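Local coordinates for protein putative D-glycero-D-manno-heptose 7-phosphate kinase (Campylobacter jejuni subsp. jejuni, PDB 4N3O) that phosphorylates D-glycero-alpha-D-manno-heptose 7-phosphate at C-1 with ATP, a GHMP-family kinase step on the way to GDP-heptose for the capsule, at residues L36-S41 with F330-E335; S196-R201 with F305-P310; L204-I209 with Q324-D329; N288-G293 with Y314-A319. All coordinates share one frame; numbering follows the deposited sequence.

Contact 1 joins the large mixed sheet of this GHMP kinase to the segment that leaves the four-stranded C-terminal sheet; contacts 2, 3 and 4 all involve that smaller sheet, 2 and 4 each bringing a helix against it. Contact 2 brings in strand 303-308, contact 3 pairs strand 202-206 with 326-327, outermost on one side within this chain, and contact 4 takes in 290-296, outermost on the other. Contacts 2 and 4 are closest, with centres about 10 Å apart; contacts 1 and 3 lie about 18 Å apart, centre to centre, yet Phe330 packs on Leu204. Contacts 1 and 3 approach the probable ATP site: the side chains of Ile40 and Leu116 are about 5 Å apart, those of Phe206 and Ser114 about 4 Å.

Contact 1 of 4, residues L36-S41 with F330-E335; sequences LNATIS and FSFTKE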
loop_
_atom_site.group_PDB
_atom_site.type_symbol
_atom_site.label_atom_id
_atom_site.label_comp_id
_atom_site.label_asym_id
_atom_site.label_seq_id
_atom_site.Cartn_x
_atom_site.Cartn_y
_atom_site.Cartn_z
ATOM N N LEU A 36 2.897 21.050 1.240
ATOM C CA LEU A 36 1.783 20.132 1.145
ATOM C C LEU A 36 2.398 18.773 1.122
ATOM O O LEU A 36 3.097 18.441 0.163
ATOM C CB LEU A 36 0.993 20.332 -0.143
ATOM C CG LEU A 36 -0.038 19.238 -0.456
ATOM C CD1 LEU A 36 -1.112 19.191 0.611
ATOM C CD2 LEU A 36 -0.671 19.422 -1.818
ATOM N N ASN A 37 2.183 17.991 2.182
ATOM C CA ASN A 37 2.705 16.637 2.201
ATOM C C ASN A 37 1.588 15.647 2.474
ATOM O O ASN A 37 0.446 16.031 2.788
ATOM C CB ASN A 37 3.866 16.497 3.160
ATOM C CG ASN A 37 3.509 16.911 4.543
ATOM O OD1 ASN A 37 2.381 16.689 4.998
ATOM N ND2 ASN A 37 4.464 17.517 5.243
ATOM N N ALA A 38 1.912 14.374 2.312
ATOM C CA ALA A 38 0.917 13.336 2.445
ATOM C C ALA A 38 1.596 12.050 2.815
ATOM O O ALA A 38 2.609 11.707 2.231
ATOM C CB ALA A 38 0.178 13.175 1.123
ATOM N N THR A 39 1.046 11.344 3.791
ATOM C CA THR A 39 1.645 10.079 4.200
ATOM C C THR A 39 1.399 9.019 3.183
ATOM O O THR A 39 0.381 9.046 2.473
ATOM C CB THR A 39 1.130 9.614 5.567
ATOM O OG1 THR A 39 -0.298 9.645 5.585
ATOM C CG2 THR A 39 1.652 10.525 6.662
ATOM N N ILE A 40 2.335 8.077 3.096
ATOM C CA ILE A 40 2.229 6.968 2.156
ATOM C C ILE A 40 2.434 5.625 2.822
ATOM O O ILE A 40 2.917 5.552 3.942
ATOM C CB ILE A 40 3.180 7.134 0.982
ATOM C CG1 ILE A 40 4.623 7.302 1.465
ATOM C CG2 ILE A 40 2.762 8.336 0.164
ATOM C CD1 ILE A 40 5.619 7.360 0.322
ATOM N N SER A 41 2.101 4.566 2.085
ATOM C CA SER A 41 2.120 3.186 2.582
ATOM C C SER A 41 3.503 2.534 2.683
ATOM O O SER A 41 3.664 1.379 2.331
ATOM C CB SER A 41 1.203 2.311 1.685
ATOM O OG SER A 41 1.698 2.280 0.342
ATOM N N PHE A 330 2.841 2.329 -3.996
ATOM C CA PHE A 330 2.400 2.863 -2.738
ATOM C C PHE A 330 1.001 3.423 -2.871
ATOM O O PHE A 330 0.540 3.654 -3.963
ATOM C CB PHE A 330 3.329 4.013 -2.311
ATOM C CG PHE A 330 3.162 5.244 -3.130
ATOM C CD1 PHE A 330 3.828 5.389 -4.321
ATOM C CD2 PHE A 330 2.316 6.272 -2.701
ATOM C CE1 PHE A 330 3.676 6.539 -5.085
ATOM C CE2 PHE A 330 2.140 7.418 -3.466
ATOM C CZ PHE A 330 2.827 7.552 -4.662
ATOM N N SER A 331 0.361 3.677 -1.736
ATOM C CA SER A 331 -0.936 4.346 -1.681
ATOM C C SER A 331 -0.747 5.516 -0.726
ATOM O O SER A 331 0.188 5.515 0.074
ATOM C CB SER A 331 -1.975 3.462 -1.006
ATOM O OG SER A 331 -1.894 2.146 -1.454
ATOM N N PHE A 332 -1.636 6.496 -0.785
ATOM C CA PHE A 332 -1.640 7.550 0.219
ATOM C C PHE A 332 -2.452 6.985 1.371
ATOM O O PHE A 332 -3.458 6.353 1.133
ATOM C CB PHE A 332 -2.282 8.826 -0.305
ATOM C CG PHE A 332 -1.501 9.456 -1.400
ATOM C CD1 PHE A 332 -0.245 10.012 -1.141
ATOM C CD2 PHE A 332 -1.993 9.509 -2.688
ATOM C CE1 PHE A 332 0.504 10.594 -2.146
ATOM C CE2 PHE A 332 -1.247 10.102 -3.695
ATOM C CZ PHE A 332 0.011 10.639 -3.422
ATOM N N THR A 333 -2.003 7.152 2.609
ATOM C CA THR A 333 -2.765 6.638 3.756
ATOM C C THR A 333 -3.490 7.744 4.478
ATOM O O THR A 333 -3.082 8.905 4.422
ATOM C CB THR A 333 -1.880 5.970 4.809
ATOM O OG1 THR A 333 -0.964 6.938 5.347
ATOM C CG2 THR A 333 -1.138 4.797 4.214
ATOM N N LYS A 334 -4.539 7.344 5.195
ATOM C CA LYS A 334 -5.413 8.235 5.953
ATOM C C LYS A 334 -4.910 8.461 7.359
ATOM O O LYS A 334 -5.091 9.529 7.921
ATOM C CB LYS A 334 -6.807 7.586 6.081
ATOM C CG LYS A 334 -7.524 7.334 4.763
ATOM C CD LYS A 334 -8.390 8.498 4.325
ATOM C CE LYS A 334 -9.654 8.567 5.165
ATOM N NZ LYS A 334 -10.565 9.649 4.713
ATOM N N GLU A 335 -4.318 7.426 7.938
ATOM C CA GLU A 335 -3.833 7.485 9.301
ATOM C C GLU A 335 -2.374 7.835 9.446
ATOM O O GLU A 335 -1.564 7.636 8.545
ATOM C CB GLU A 335 -4.021 6.117 10.000
ATOM C CG GLU A 335 -5.336 5.907 10.736
ATOM C CD GLU A 335 -5.321 4.640 11.602
ATOM O OE1 GLU A 335 -5.152 3.527 11.050
ATOM O OE2 GLU A 335 -5.499 4.755 12.839
HETATM O O HOH W 1 -1.959 10.542 2.643
#
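Thr39 and Thr333 meet through their hydroxyls, OG1 to OG1 at 2.8 Å, a hydrogen bond in which either may donate. Just beside it, Thr333 N gives a hydrogen bond to Thr39 O (3.0 Å), approaching from above the carbonyl plane, and a water donates to Thr39 O and Thr333 O alike. At the corner, Ser41 and Ser331 hold each other twice: Ser41 N reaches Ser331 O at 2.9 Å, while Ser331 N points back to Ser41 OG at 2.8 Å. That return bond depends on chi1 of 63°, which puts OG between the backbone N and the carbonyl carbon of Ser41. Ile40 and Phe332 form a single beta bridge here, where strand 31-40 of the large mixed sheet of the GHMP kinase fold meets the link from strand 326-327 to strand 338-341. On the apolar side the CG2 branch of Ile40 touches both phenylalanines, Phe330 CD2 at 3.6 Å and Phe332 CD1 at 3.7 Å, and Ala38 CB adds to the Phe332 side. Phe330 CE2 lies over one face of the Phe332 ring, toward its rim. Farther out, Phe172 meets the Phe332 ring edge-to-face, Glu199 accepts from Phe332 N, and Gly171 N bonds to Thr39 OG1.

Contact 2 of 4, residues S196-R201 with F305-P310; sequences SELEAR and FFFVDP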
loop_
_atom_site.group_PDB
_atom_site.type_symbol
_atom_site.label_atom_id
_atom_site.label_comp_id
_atom_site.label_asym_id
_atom_site.label_seq_id
_atom_site.Cartn_x
_atom_site.Cartn_y
_atom_site.Cartn_z
ATOM N N SER A 196 -6.916 8.405 -4.901
ATOM C CA SER A 196 -6.847 7.308 -5.850
ATOM C C SER A 196 -6.406 7.783 -7.202
ATOM O O SER A 196 -5.646 7.090 -7.888
ATOM C CB SER A 196 -8.205 6.626 -5.983
ATOM O OG SER A 196 -8.587 6.048 -4.754
ATOM N N GLU A 197 -6.875 8.969 -7.588
ATOM C CA GLU A 197 -6.544 9.534 -8.894
ATOM C C GLU A 197 -5.083 9.956 -8.877
ATOM O O GLU A 197 -4.354 9.728 -9.845
ATOM C CB GLU A 197 -7.451 10.716 -9.237
ATOM C CG GLU A 197 -7.138 11.344 -10.583
ATOM C CD GLU A 197 -7.409 10.410 -11.754
ATOM O OE1 GLU A 197 -8.166 9.429 -11.587
ATOM O OE2 GLU A 197 -6.890 10.667 -12.854
ATOM N N LEU A 198 -4.649 10.579 -7.781
ATOM C CA LEU A 198 -3.227 10.939 -7.667
ATOM C C LEU A 198 -2.334 9.698 -7.774
ATOM O O LEU A 198 -1.318 9.735 -8.478
ATOM C CB LEU A 198 -2.938 11.674 -6.377
ATOM C CG LEU A 198 -3.096 13.175 -6.418
ATOM C CD1 LEU A 198 -2.973 13.712 -4.999
ATOM C CD2 LEU A 198 -2.020 13.783 -7.329
ATOM N N GLU A 199 -2.712 8.617 -7.082
ATOM C CA GLU A 199 -1.963 7.338 -7.155
ATOM C C GLU A 199 -1.931 6.812 -8.585
ATOM O O GLU A 199 -0.909 6.309 -9.038
ATOM C CB GLU A 199 -2.582 6.276 -6.252
ATOM C CG GLU A 199 -2.478 6.610 -4.778
ATOM C CD GLU A 199 -3.514 5.911 -3.883
ATOM O OE1 GLU A 199 -4.205 4.960 -4.319
ATOM O OE2 GLU A 199 -3.630 6.325 -2.705
ATOM N N ALA A 200 -3.053 6.926 -9.298
ATOM C CA ALA A 200 -3.125 6.426 -10.691
ATOM C C ALA A 200 -2.186 7.200 -11.616
ATOM O O ALA A 200 -1.687 6.646 -12.600
ATOM C CB ALA A 200 -4.550 6.498 -11.210
ATOM N N ARG A 201 -1.934 8.467 -11.269
ATOM C CA ARG A 201 -1.072 9.357 -12.044
ATOM C C ARG A 201 0.370 9.363 -11.586
ATOM O O ARG A 201 1.145 10.148 -12.089
ATOM C CB ARG A 201 -1.482 10.811 -11.814
ATOM C CG ARG A 201 -2.926 11.200 -11.995
ATOM C CD ARG A 201 -3.237 11.691 -13.362
ATOM N NE ARG A 201 -4.494 12.415 -13.343
ATOM C CZ ARG A 201 -5.045 12.959 -14.417
ATOM N NH1 ARG A 201 -6.204 13.595 -14.315
ATOM N NH2 ARG A 201 -4.446 12.847 -15.600
ATOM N N PHE A 305 9.962 11.212 -8.442
ATOM C CA PHE A 305 8.538 11.060 -8.314
ATOM C C PHE A 305 7.976 11.634 -9.593
ATOM O O PHE A 305 8.287 12.765 -9.946
ATOM C CB PHE A 305 8.108 11.831 -7.071
ATOM C CG PHE A 305 6.652 11.910 -6.872
ATOM C CD1 PHE A 305 5.894 10.758 -6.750
ATOM C CD2 PHE A 305 6.040 13.131 -6.701
ATOM C CE1 PHE A 305 4.531 10.828 -6.528
ATOM C CE2 PHE A 305 4.674 13.212 -6.478
ATOM C CZ PHE A 305 3.919 12.061 -6.393
ATOM N N PHE A 306 7.204 10.841 -10.326
ATOM C CA PHE A 306 6.652 11.301 -11.611
ATOM C C PHE A 306 5.137 11.357 -11.675
ATOM O O PHE A 306 4.433 10.664 -10.944
ATOM C CB PHE A 306 7.070 10.367 -12.760
ATOM C CG PHE A 306 8.550 10.197 -12.929
ATOM C CD1 PHE A 306 9.304 11.171 -13.542
ATOM C CD2 PHE A 306 9.171 9.024 -12.542
ATOM C CE1 PHE A 306 10.660 11.005 -13.730
ATOM C CE2 PHE A 306 10.536 8.849 -12.726
ATOM C CZ PHE A 306 11.281 9.844 -13.322
ATOM N N PHE A 307 4.671 12.213 -12.570
ATOM C CA PHE A 307 3.265 12.341 -12.936
ATOM C C PHE A 307 3.183 11.765 -14.344
ATOM O O PHE A 307 3.949 12.149 -15.227
ATOM C CB PHE A 307 2.790 13.780 -12.924
ATOM C CG PHE A 307 2.133 14.180 -11.658
ATOM C CD1 PHE A 307 2.841 14.209 -10.475
ATOM C CD2 PHE A 307 0.795 14.556 -11.652
ATOM C CE1 PHE A 307 2.228 14.582 -9.292
ATOM C CE2 PHE A 307 0.176 14.932 -10.481
ATOM C CZ PHE A 307 0.895 14.944 -9.296
ATOM N N VAL A 308 2.268 10.827 -14.530
ATOM C CA VAL A 308 2.110 10.139 -15.798
ATOM C C VAL A 308 0.649 9.906 -16.130
ATOM O O VAL A 308 -0.214 9.853 -15.260
ATOM C CB VAL A 308 2.782 8.752 -15.744
ATOM C CG1 VAL A 308 2.073 7.848 -14.743
ATOM C CG2 VAL A 308 2.801 8.101 -17.117
ATOM N N ASP A 309 0.375 9.786 -17.407
ATOM C CA ASP A 309 -0.952 9.466 -17.834
ATOM C C ASP A 309 -1.194 8.012 -17.383
ATOM O O ASP A 309 -0.370 7.126 -17.650
ATOM C CB ASP A 309 -1.022 9.577 -19.341
ATOM C CG ASP A 309 -2.335 9.139 -19.892
ATOM O OD1 ASP A 309 -3.379 9.332 -19.235
ATOM O OD2 ASP A 309 -2.314 8.618 -21.019
ATOM N N PRO A 310 -2.300 7.764 -16.684
ATOM C CA PRO A 310 -2.574 6.405 -16.238
ATOM C C PRO A 310 -2.561 5.359 -17.350
ATOM O O PRO A 310 -2.104 4.252 -17.134
ATOM C CB PRO A 310 -3.954 6.526 -15.618
ATOM C CG PRO A 310 -3.977 7.940 -15.101
ATOM C CD PRO A 310 -3.286 8.727 -16.169
#
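The helix-to-strand turn between helix 192-200 and strand 202-206 is where this contact lies: the helix ends beside strand 303-308, the neighbour of 202-206 in the antiparallel C-terminal sheet of this GHMP kinase. Arg201, the first residue past the helix, makes the joint. Its carbonyl O accepts from Val308 N at 2.8 Å, with an N-H...O angle of 159° and the donor tilted 33° from the carbonyl plane. The same oxygen takes a CA-H...O contact from Phe307 CA at 3.2 Å, so two donors converge on it. On the helix side, the CD2 methyl of Leu198 meets the Phe307 ring at CZ (3.7 Å), and Trp263 meets that ring too. Just past the end of the strand, Pro310 CG packs against Ala200 O at 3.6 Å and, more loosely, against Ala200 CB. The second subunit comes close as well: its Arg8 packs on Arg201 and Pro310, and bridges to Glu197 OE1. The Arg201 side chain passes Pro310, its CD 4.1 Å from Pro310 CD, and bends at chi2 (-93°); farther along, its NE forms a salt bridge with Glu197 OE2 at 3.0 Å.

Contact 3 of 4, residues L204-I209 with Q324-D329; sequences LYFTNI and QGYVQD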
loop_
_atom_site.group_PDB
_atom_site.type_symbol
_atom_site.label_atom_id
_atom_site.label_comp_id
_atom_site.label_asym_id
_atom_site.label_seq_id
_atom_site.Cartn_x
_atom_site.Cartn_y
_atom_site.Cartn_z
ATOM N N LEU A 204 6.765 6.219 -8.297
ATOM C CA LEU A 204 7.850 6.526 -7.364
ATOM C C LEU A 204 9.010 5.592 -7.710
ATOM O O LEU A 204 8.844 4.377 -7.696
ATOM C CB LEU A 204 7.373 6.262 -5.936
ATOM C CG LEU A 204 8.399 6.495 -4.827
ATOM C CD1 LEU A 204 8.912 7.922 -4.876
ATOM C CD2 LEU A 204 7.812 6.187 -3.453
ATOM N N TYR A 205 10.172 6.155 -8.020
ATOM C CA TYR A 205 11.333 5.369 -8.420
ATOM C C TYR A 205 12.581 5.693 -7.619
ATOM O O TYR A 205 13.008 6.832 -7.582
ATOM C CB TYR A 205 11.612 5.655 -9.893
ATOM C CG TYR A 205 12.853 5.004 -10.474
ATOM C CD1 TYR A 205 12.890 3.635 -10.726
ATOM C CD2 TYR A 205 13.973 5.769 -10.823
ATOM C CE1 TYR A 205 14.009 3.037 -11.274
ATOM C CE2 TYR A 205 15.099 5.181 -11.375
ATOM C CZ TYR A 205 15.111 3.816 -11.597
ATOM O OH TYR A 205 16.219 3.209 -12.135
ATOM N N PHE A 206 13.151 4.678 -6.976
ATOM C CA PHE A 206 14.410 4.820 -6.264
ATOM C C PHE A 206 15.493 4.519 -7.272
ATOM O O PHE A 206 15.487 3.470 -7.904
ATOM C CB PHE A 206 14.495 3.899 -5.058
ATOM C CG PHE A 206 13.698 4.385 -3.880
ATOM C CD1 PHE A 206 14.271 5.241 -2.950
ATOM C CD2 PHE A 206 12.378 3.998 -3.702
ATOM C CE1 PHE A 206 13.541 5.699 -1.862
ATOM C CE2 PHE A 206 11.651 4.443 -2.617
ATOM C CZ PHE A 206 12.230 5.297 -1.699
ATOM N N THR A 207 16.437 5.440 -7.385
ATOM C CA THR A 207 17.472 5.393 -8.413
ATOM C C THR A 207 18.665 4.461 -8.256
ATOM O O THR A 207 19.099 3.861 -9.248
ATOM C CB THR A 207 18.081 6.790 -8.562
ATOM O OG1 THR A 207 18.730 7.144 -7.338
ATOM C CG2 THR A 207 16.998 7.820 -8.886
ATOM N N ASN A 208 19.197 4.358 -7.036
ATOM C CA ASN A 208 20.405 3.574 -6.752
ATOM C C ASN A 208 21.568 4.125 -7.566
ATOM O O ASN A 208 22.380 3.382 -8.103
ATOM C CB ASN A 208 20.208 2.069 -7.001
ATOM C CG ASN A 208 19.198 1.444 -6.045
ATOM O OD1 ASN A 208 18.719 2.096 -5.107
ATOM N ND2 ASN A 208 18.869 0.177 -6.279
ATOM N N ILE A 209 21.618 5.448 -7.657
ATOM C CA ILE A 209 22.665 6.151 -8.381
ATOM C C ILE A 209 23.758 6.612 -7.420
ATOM O O ILE A 209 23.532 6.759 -6.217
ATOM C CB ILE A 209 22.094 7.398 -9.114
ATOM C CG1 ILE A 209 21.258 6.970 -10.318
ATOM C CG2 ILE A 209 23.208 8.316 -9.614
ATOM C CD1 ILE A 209 20.592 8.125 -11.037
ATOM N N GLN A 324 18.871 0.387 -13.167
ATOM C CA GLN A 324 19.483 -0.062 -11.917
ATOM C C GLN A 324 18.638 0.191 -10.664
ATOM O O GLN A 324 18.888 -0.407 -9.625
ATOM C CB GLN A 324 20.877 0.568 -11.736
ATOM C CG GLN A 324 20.879 2.069 -11.447
ATOM C CD GLN A 324 22.279 2.623 -11.211
ATOM O OE1 GLN A 324 23.179 1.907 -10.765
ATOM N NE2 GLN A 324 22.461 3.912 -11.489
ATOM N N GLY A 325 17.659 1.080 -10.749
ATOM C CA GLY A 325 16.814 1.364 -9.588
ATOM C C GLY A 325 15.621 0.427 -9.472
ATOM O O GLY A 325 15.645 -0.696 -9.955
ATOM N N TYR A 326 14.589 0.876 -8.780
ATOM C CA TYR A 326 13.366 0.102 -8.698
ATOM C C TYR A 326 12.191 1.016 -8.430
ATOM O O TYR A 326 12.319 2.057 -7.783
ATOM C CB TYR A 326 13.443 -1.012 -7.650
ATOM C CG TYR A 326 13.513 -0.554 -6.226
ATOM C CD1 TYR A 326 12.348 -0.347 -5.486
ATOM C CD2 TYR A 326 14.744 -0.361 -5.595
ATOM C CE1 TYR A 326 12.399 0.062 -4.162
ATOM C CE2 TYR A 326 14.813 0.043 -4.268
ATOM C CZ TYR A 326 13.639 0.265 -3.556
ATOM O OH TYR A 326 13.706 0.678 -2.235
ATOM N N VAL A 327 11.053 0.623 -8.978
ATOM C CA VAL A 327 9.808 1.333 -8.803
ATOM C C VAL A 327 9.170 0.845 -7.511
ATOM O O VAL A 327 9.153 -0.352 -7.234
ATOM C CB VAL A 327 8.875 1.075 -10.011
ATOM C CG1 VAL A 327 7.476 1.598 -9.751
ATOM C CG2 VAL A 327 9.477 1.701 -11.274
ATOM N N GLN A 328 8.657 1.775 -6.713
ATOM C CA GLN A 328 8.024 1.439 -5.460
ATOM C C GLN A 328 6.552 1.812 -5.494
ATOM O O GLN A 328 6.218 2.987 -5.509
ATOM C CB GLN A 328 8.719 2.174 -4.314
ATOM C CG GLN A 328 8.105 1.938 -2.945
ATOM C CD GLN A 328 8.244 0.492 -2.488
ATOM O OE1 GLN A 328 9.348 0.004 -2.270
ATOM N NE2 GLN A 328 7.128 -0.185 -2.328
ATOM N N ASP A 329 5.677 0.810 -5.537
ATOM C CA ASP A 329 4.242 1.043 -5.493
ATOM C C ASP A 329 3.911 1.554 -4.092
ATOM O O ASP A 329 4.596 1.232 -3.122
ATOM C CB ASP A 329 3.428 -0.256 -5.712
ATOM C CG ASP A 329 3.498 -0.800 -7.152
ATOM O OD1 ASP A 329 4.069 -0.138 -8.059
ATOM O OD2 ASP A 329 2.949 -1.914 -7.376
HETATM O O HOH W 2 5.103 4.035 -7.800
#
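Phe206 and Tyr326 are a hydrogen-bonded antiparallel pair: Phe206 N donates to Tyr326 O and Tyr326 N to Phe206 O, both at 2.9 Å. The ladder continues with Gln328 N to Leu204 O at 2.8 Å, almost straight at 173°, and a water extends it by joining Leu204 N to Gln328 O. Between these bonds Tyr205 and Val327 form the non-hydrogen-bonded pair. One side-chain bond reinforces the backbone: Gly325 N donates to Tyr205 OH at 2.9 Å, though bent to 132°. Tyr205 CG is anti to the backbone N (chi1 176°), and its ring extends alongside the partner strand, with CE1 3.4 Å from Tyr326 N. The Asn208 ND2 bond to Gln324 O is weak.

The aromatic contacts lie on the Phe206 and Tyr326 face. These two side chains run side by side and point the same way, their planes near parallel but slid so far that the rings barely overlap. Phe206 CB sits over the face of the Tyr326 ring, a CH-pi contact, while Tyr326 OH lies over a face of the Phe206 ring. Gln328 CB touches the Phe206 ring at its edge. On the reverse face, Tyr205 CD1 packs against Val327 CG2 at 4.0 Å.

Within this chain strand 326-327 is an outermost strand of the four-stranded sheet, with 303-308 on the far side of 202-206. Helices 276-287 and 313-320 pack on the Tyr205 face, whereas Phe206 rests on Ser114 and Leu116 of the probable ATP-binding loop.

Contact 4 of 4, residues N288-G293 with Y314-A319; sequences NGAYSG and YNLIKA
Asn288 and Leu316 bring the backbones nearest, CA to CA 5.2 Å, where the chain leaving helix 276-287 passes helix 313-320; no hydrogen bond crosses the contact. What joins them is van der Waals packing. Leu316 reaches across: CG is anti to the backbone N (chi1 172°), and the two methyls then divide their partners, CD2 meeting Ala290 CB at 3.9 Å and CD1 meeting Asn288 CB at 4.2 Å. Nearer its own backbone, Leu316 CB rests against Asn288 O at 3.7 Å. One turn along, the methyl of Ala319 lies against the amide of Asn288, closest to ND2 at 3.6 Å and only slightly farther from CG. That amide nitrogen finds its hydrogen-bond partner back in helix 276-287, at Leu284 O. Ala285 also touches both Ala290 and Leu316, and Val308 of the adjoining strand meets Leu316 from the sheet. Gly289, at positive phi (119°), is the C-prime residue of a Schellman motif, with Ala290 N bonded to Ala285 O and Gly289 N to Ile286 O. This helix ending turns the chain into strand 290-296, outermost in its sheet within this chain, a helix-to-strand connection within the alpha+beta C-terminal region of the GHMP kinase.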
loop_
_atom_site.group_PDB
_atom_site.type_symbol
_atom_site.label_atom_id
_atom_site.label_comp_id
_atom_site.label_asym_id
_atom_site.label_seq_id
_atom_site.Cartn_x
_atom_site.Cartn_y
_atom_site.Cartn_z
ATOM N N ASN A 288 8.689 7.975 -22.067
ATOM C CA ASN A 288 7.760 6.876 -21.854
ATOM C C ASN A 288 6.443 7.214 -21.193
ATOM O O ASN A 288 5.816 6.340 -20.605
ATOM C CB ASN A 288 8.463 5.792 -21.043
ATOM C CG ASN A 288 9.414 4.974 -21.874
ATOM O OD1 ASN A 288 8.988 4.137 -22.660
ATOM N ND2 ASN A 288 10.706 5.157 -21.657
ATOM N N GLY A 289 5.997 8.453 -21.267
ATOM C CA GLY A 289 4.686 8.734 -20.683
ATOM C C GLY A 289 4.629 9.727 -19.553
ATOM O O GLY A 289 3.594 10.357 -19.347
ATOM N N ALA A 290 5.710 9.876 -18.800
ATOM C CA ALA A 290 5.710 10.871 -17.728
ATOM C C ALA A 290 5.651 12.257 -18.370
ATOM O O ALA A 290 6.161 12.448 -19.479
ATOM C CB ALA A 290 6.953 10.744 -16.857
ATOM N N TYR A 291 4.994 13.198 -17.700
ATOM C CA TYR A 291 4.916 14.579 -18.193
ATOM C C TYR A 291 5.434 15.560 -17.157
ATOM O O TYR A 291 5.390 16.768 -17.357
ATOM C CB TYR A 291 3.487 14.955 -18.622
ATOM C CG TYR A 291 2.410 14.810 -17.566
ATOM C CD1 TYR A 291 2.175 15.817 -16.622
ATOM C CD2 TYR A 291 1.590 13.687 -17.540
ATOM C CE1 TYR A 291 1.174 15.690 -15.666
ATOM C CE2 TYR A 291 0.587 13.550 -16.590
ATOM C CZ TYR A 291 0.377 14.551 -15.655
ATOM O OH TYR A 291 -0.630 14.393 -14.718
ATOM N N SER A 292 5.959 15.032 -16.060
ATOM C CA SER A 292 6.456 15.875 -14.981
ATOM C C SER A 292 7.060 14.991 -13.896
ATOM O O SER A 292 6.572 13.893 -13.643
ATOM C CB SER A 292 5.311 16.722 -14.394
ATOM O OG SER A 292 5.760 17.562 -13.353
ATOM N N GLY A 293 8.121 15.476 -13.261
ATOM C CA GLY A 293 8.770 14.738 -12.193
ATOM C C GLY A 293 9.725 15.601 -11.386
ATOM O O GLY A 293 10.157 16.651 -11.857
ATOM N N TYR A 314 1.879 1.764 -17.086
ATOM C CA TYR A 314 2.465 0.433 -17.097
ATOM C C TYR A 314 3.749 0.413 -17.922
ATOM O O TYR A 314 4.758 -0.142 -17.476
ATOM C CB TYR A 314 1.502 -0.629 -17.593
ATOM C CG TYR A 314 2.161 -1.975 -17.657
ATOM C CD1 TYR A 314 2.306 -2.757 -16.518
ATOM C CD2 TYR A 314 2.680 -2.448 -18.841
ATOM C CE1 TYR A 314 2.937 -3.993 -16.571
ATOM C CE2 TYR A 314 3.313 -3.673 -18.906
ATOM C CZ TYR A 314 3.435 -4.446 -17.767
ATOM O OH TYR A 314 4.065 -5.679 -17.854
ATOM N N ASN A 315 3.702 1.010 -19.120
ATOM C CA ASN A 315 4.877 1.056 -19.973
ATOM C C ASN A 315 6.009 1.896 -19.330
ATOM O O ASN A 315 7.160 1.588 -19.500
ATOM C CB ASN A 315 4.534 1.498 -21.413
ATOM C CG ASN A 315 3.832 0.387 -22.226
ATOM O OD1 ASN A 315 4.218 -0.791 -22.177
ATOM N ND2 ASN A 315 2.798 0.768 -22.989
ATOM N N LEU A 316 5.673 2.931 -18.587
ATOM C CA LEU A 316 6.695 3.709 -17.884
ATOM C C LEU A 316 7.370 2.825 -16.832
ATOM O O LEU A 316 8.590 2.745 -16.757
ATOM C CB LEU A 316 6.081 4.938 -17.238
ATOM C CG LEU A 316 6.954 5.767 -16.299
ATOM C CD1 LEU A 316 8.305 6.091 -16.906
ATOM C CD2 LEU A 316 6.184 7.034 -15.944
ATOM N N ILE A 317 6.559 2.140 -16.039
ATOM C CA ILE A 317 7.068 1.235 -15.020
ATOM C C ILE A 317 7.965 0.173 -15.669
ATOM O O ILE A 317 9.048 -0.127 -15.175
ATOM C CB ILE A 317 5.910 0.598 -14.242
ATOM C CG1 ILE A 317 5.243 1.661 -13.375
ATOM C CG2 ILE A 317 6.401 -0.516 -13.343
ATOM C CD1 ILE A 317 4.053 1.169 -12.584
ATOM N N LYS A 318 7.528 -0.347 -16.806
ATOM C CA LYS A 318 8.276 -1.369 -17.516
ATOM C C LYS A 318 9.664 -0.854 -17.961
ATOM O O LYS A 318 10.673 -1.562 -17.845
ATOM C CB LYS A 318 7.450 -1.865 -18.711
ATOM C CG LYS A 318 8.023 -3.068 -19.438
ATOM C CD LYS A 318 7.127 -3.529 -20.587
ATOM C CE LYS A 318 7.127 -2.537 -21.743
ATOM N NZ LYS A 318 6.274 -2.999 -22.867
ATOM N N ALA A 319 9.729 0.368 -18.472
ATOM C CA ALA A 319 11.023 0.896 -18.887
ATOM C C ALA A 319 11.906 1.092 -17.640
ATOM O O ALA A 319 13.057 0.664 -17.617
ATOM C CB ALA A 319 10.867 2.192 -19.675
#